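Local coordinates for S12 family peptidase (Streptomyces sp. 82F2, PDB 3WWX), which probably cleaves amide bonds with D-stereospecificity, as a serine-type amidohydrolase of the S12 peptidase family, at residues T97-T105 / V281-K289. Numbering follows the deposited sequence.
Sequences TVRQLLNHT and VGYGLGLMK
His104 sets the edge of its imidazole over one face of the Tyr283 ring in an offset edge-to-face pair, with centroids 4.8 Å apart and planes at 66°. His104 CD2 leads, 3.3 Å from Tyr283 CE1, while on the opposite face of the phenol the carbonyl oxygen of Leu287 sits toward the rim. At the edge of the same ring, near its plane, Leu102 O comes to 3.5 Å from Tyr283 CE1. The imidazole has Leu101 O above one face, and Tyr158 stacks on it from outside the two segments. Its NE2 gives a weak hydrogen bond of 3.2 Å to Tyr283 OH, whose stronger polar partner is His301; ND1 is paired with Asn162. Tyr283 reaches this position because its CG stands anti to the backbone N (chi1 -162°).

The fold is that of the beta-lactamase and penicillin-recognising enzymes, and the case illustrates how its two halves are joined: the end of helix 98-102, in the helical region, meets a beta-hairpin at one side of the antiparallel sheet. Lys56, in the Ser-x-x-Lys signature of the family, also touches both rings. A Schellman motif with His104 at positive phi closes the helix, and Leu102 O accepts from Gly286 N in the hairpin turn, at 3.0 Å with the donor tilted 33° from the carbonyl plane. Beside it, Asn103 CA offers a C-H contact to Gly284 O at 3.2 Å. Asn103 OD1 is used within its own segment, accepting from Thr105 N, which makes an Asx turn, and also from Thr105 OG1, both from the same face. Leu285 CD2 rests against Leu102 CB, 3.8 Å away, and also touches the aliphatic CG of Arg99, whose guanidinium forms salt bridges with Asp75 and Glu267.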
loop_
_atom_site.group_PDB
_atom_site.type_symbol
_atom_site.label_atom_id
_atom_site.label_comp_id
_atom_site.label_asym_id
_atom_site.label_seq_id
_atom_site.Cartn_x
_atom_site.Cartn_y
_atom_site.Cartn_z
ATOM N N THR A 97 -14.391 10.961 -10.267
ATOM C CA THR A 97 -14.564 11.438 -8.897
ATOM C C THR A 97 -13.406 11.000 -8.003
ATOM O O THR A 97 -12.641 10.100 -8.356
ATOM C CB THR A 97 -15.857 10.908 -8.271
ATOM O OG1 THR A 97 -15.763 9.494 -8.084
ATOM C CG2 THR A 97 -17.044 11.194 -9.188
ATOM N N VAL A 98 -13.273 11.656 -6.860
ATOM C CA VAL A 98 -12.211 11.318 -5.924
ATOM C C VAL A 98 -12.408 9.869 -5.458
ATOM O O VAL A 98 -11.428 9.123 -5.326
ATOM C CB VAL A 98 -12.156 12.302 -4.741
ATOM C CG1 VAL A 98 -11.097 11.911 -3.743
ATOM C CG2 VAL A 98 -11.911 13.723 -5.243
ATOM N N ARG A 99 -13.657 9.442 -5.268
ATOM C CA ARG A 99 -13.942 8.053 -4.884
ATOM C C ARG A 99 -13.384 7.067 -5.897
ATOM O O ARG A 99 -12.842 6.031 -5.532
ATOM C CB ARG A 99 -15.449 7.828 -4.731
ATOM C CG ARG A 99 -15.830 6.467 -4.127
ATOM C CD ARG A 99 -17.372 6.251 -4.066
ATOM N NE ARG A 99 -18.011 7.370 -3.380
ATOM C CZ ARG A 99 -17.952 7.584 -2.069
ATOM N NH1 ARG A 99 -17.331 6.720 -1.263
ATOM N NH2 ARG A 99 -18.533 8.661 -1.540
ATOM N N GLN A 100 -13.512 7.388 -7.183
ATOM C CA GLN A 100 -13.021 6.513 -8.233
ATOM C C GLN A 100 -11.489 6.420 -8.264
ATOM O O GLN A 100 -10.952 5.398 -8.680
ATOM C CB GLN A 100 -13.578 6.964 -9.593
ATOM C CG GLN A 100 -15.068 6.745 -9.717
ATOM C CD GLN A 100 -15.647 7.364 -10.971
ATOM O OE1 GLN A 100 -15.201 8.415 -11.424
ATOM N NE2 GLN A 100 -16.650 6.703 -11.535
ATOM N N LEU A 101 -10.805 7.462 -7.799
ATOM C CA LEU A 101 -9.360 7.345 -7.561
ATOM C C LEU A 101 -9.112 6.284 -6.512
ATOM O O LEU A 101 -8.274 5.397 -6.687
ATOM C CB LEU A 101 -8.766 8.659 -7.059
ATOM C CG LEU A 101 -8.965 9.933 -7.898
ATOM C CD1 LEU A 101 -8.302 11.103 -7.218
ATOM C CD2 LEU A 101 -8.416 9.740 -9.320
ATOM N N LEU A 102 -9.860 6.347 -5.416
ATOM C CA LEU A 102 -9.542 5.531 -4.250
ATOM C C LEU A 102 -9.851 4.050 -4.402
ATOM O O LEU A 102 -9.240 3.227 -3.719
ATOM C CB LEU A 102 -10.242 6.089 -3.012
ATOM C CG LEU A 102 -9.837 7.494 -2.617
ATOM C CD1 LEU A 102 -10.756 7.962 -1.493
ATOM C CD2 LEU A 102 -8.375 7.593 -2.209
ATOM N N ASN A 103 -10.775 3.696 -5.295
ATOM C CA ASN A 103 -11.091 2.295 -5.566
ATOM C C ASN A 103 -10.620 1.788 -6.938
ATOM O O ASN A 103 -10.949 0.680 -7.346
ATOM C CB ASN A 103 -12.583 2.007 -5.334
ATOM C CG ASN A 103 -13.496 2.771 -6.267
ATOM O OD1 ASN A 103 -13.091 3.227 -7.333
ATOM N ND2 ASN A 103 -14.754 2.876 -5.885
ATOM N N HIS A 104 -9.817 2.610 -7.618
ATOM C CA HIS A 104 -9.203 2.254 -8.901
ATOM C C HIS A 104 -10.222 1.966 -10.005
ATOM O O HIS A 104 -9.961 1.164 -10.899
ATOM C CB HIS A 104 -8.235 1.073 -8.762
ATOM C CG HIS A 104 -7.117 1.315 -7.801
ATOM N ND1 HIS A 104 -6.085 2.199 -8.046
ATOM C CD2 HIS A 104 -6.874 0.783 -6.586
ATOM C CE1 HIS A 104 -5.259 2.194 -7.021
ATOM N NE2 HIS A 104 -5.715 1.342 -6.116
ATOM N N THR A 105 -11.350 2.669 -9.975
ATOM C CA THR A 105 -12.294 2.590 -11.098
ATOM C C THR A 105 -12.244 3.842 -11.967
ATOM O O THR A 105 -13.083 4.012 -12.859
ATOM C CB THR A 105 -13.728 2.322 -10.615
ATOM O OG1 THR A 105 -14.192 3.397 -9.783
ATOM C CG2 THR A 105 -13.789 0.994 -9.858
ATOM N N VAL A 281 -12.813 -11.543 -3.801
ATOM C CA VAL A 281 -11.787 -10.516 -3.643
ATOM C C VAL A 281 -12.412 -9.201 -4.066
ATOM O O VAL A 281 -12.996 -9.103 -5.154
ATOM C CB VAL A 281 -10.532 -10.805 -4.484
ATOM C CG1 VAL A 281 -9.490 -9.682 -4.330
ATOM C CG2 VAL A 281 -9.932 -12.119 -4.075
ATOM N N GLY A 282 -12.344 -8.201 -3.191
ATOM C CA GLY A 282 -12.925 -6.911 -3.489
ATOM C C GLY A 282 -11.951 -5.806 -3.140
ATOM O O GLY A 282 -11.091 -5.984 -2.259
ATOM N N TYR A 283 -12.057 -4.685 -3.847
ATOM C CA TYR A 283 -11.236 -3.514 -3.528
ATOM C C TYR A 283 -12.148 -2.354 -3.184
ATOM O O TYR A 283 -13.020 -1.981 -3.993
ATOM C CB TYR A 283 -10.310 -3.166 -4.697
ATOM C CG TYR A 283 -9.149 -2.275 -4.285
ATOM C CD1 TYR A 283 -9.325 -0.924 -4.105
ATOM C CD2 TYR A 283 -7.882 -2.810 -4.063
ATOM C CE1 TYR A 283 -8.279 -0.108 -3.691
ATOM C CE2 TYR A 283 -6.820 -2.001 -3.658
ATOM C CZ TYR A 283 -7.024 -0.655 -3.485
ATOM O OH TYR A 283 -5.957 0.131 -3.110
ATOM N N GLY A 284 -11.967 -1.796 -1.991
ATOM C CA GLY A 284 -12.747 -0.670 -1.519
ATOM C C GLY A 284 -11.959 0.617 -1.656
ATOM O O GLY A 284 -11.371 0.849 -2.710
ATOM N N LEU A 285 -11.927 1.444 -0.615
ATOM C CA LEU A 285 -11.207 2.711 -0.709
ATOM C C LEU A 285 -9.827 2.529 -0.102
ATOM O O LEU A 285 -9.639 2.654 1.097
ATOM C CB LEU A 285 -11.978 3.857 -0.045
ATOM C CG LEU A 285 -13.410 4.030 -0.584
ATOM C CD1 LEU A 285 -14.113 5.174 0.143
ATOM C CD2 LEU A 285 -13.479 4.228 -2.098
ATOM N N GLY A 286 -8.852 2.201 -0.943
ATOM C CA GLY A 286 -7.491 1.943 -0.457
ATOM C C GLY A 286 -7.410 0.760 0.511
ATOM O O GLY A 286 -6.574 0.751 1.434
ATOM N N LEU A 287 -8.294 -0.218 0.324
ATOM C CA LEU A 287 -8.429 -1.349 1.243
ATOM C C LEU A 287 -9.013 -2.511 0.485
ATOM O O LEU A 287 -9.912 -2.303 -0.319
ATOM C CB LEU A 287 -9.349 -0.949 2.397
ATOM C CG LEU A 287 -9.487 -1.961 3.531
ATOM C CD1 LEU A 287 -8.203 -2.078 4.366
ATOM C CD2 LEU A 287 -10.649 -1.571 4.413
ATOM N N MET A 288 -8.515 -3.718 0.715
ATOM C CA MET A 288 -8.965 -4.906 -0.007
ATOM C C MET A 288 -9.586 -5.902 0.944
ATOM O O MET A 288 -9.198 -5.947 2.098
ATOM C CB MET A 288 -7.765 -5.588 -0.651
ATOM C CG MET A 288 -7.368 -4.989 -1.944
ATOM S SD MET A 288 -6.178 -6.024 -2.807
ATOM C CE MET A 288 -4.851 -6.069 -1.603
ATOM N N LYS A 289 -10.540 -6.689 0.444
ATOM C CA LYS A 289 -11.080 -7.822 1.192
ATOM C C LYS A 289 -10.817 -9.110 0.427
ATOM O O LYS A 289 -10.705 -9.111 -0.799
ATOM C CB LYS A 289 -12.581 -7.665 1.447
ATOM C CG LYS A 289 -13.463 -8.002 0.280
ATOM C CD LYS A 289 -14.949 -7.989 0.640
ATOM C CE LYS A 289 -15.766 -8.327 -0.582
ATOM N NZ LYS A 289 -17.231 -8.314 -0.322
#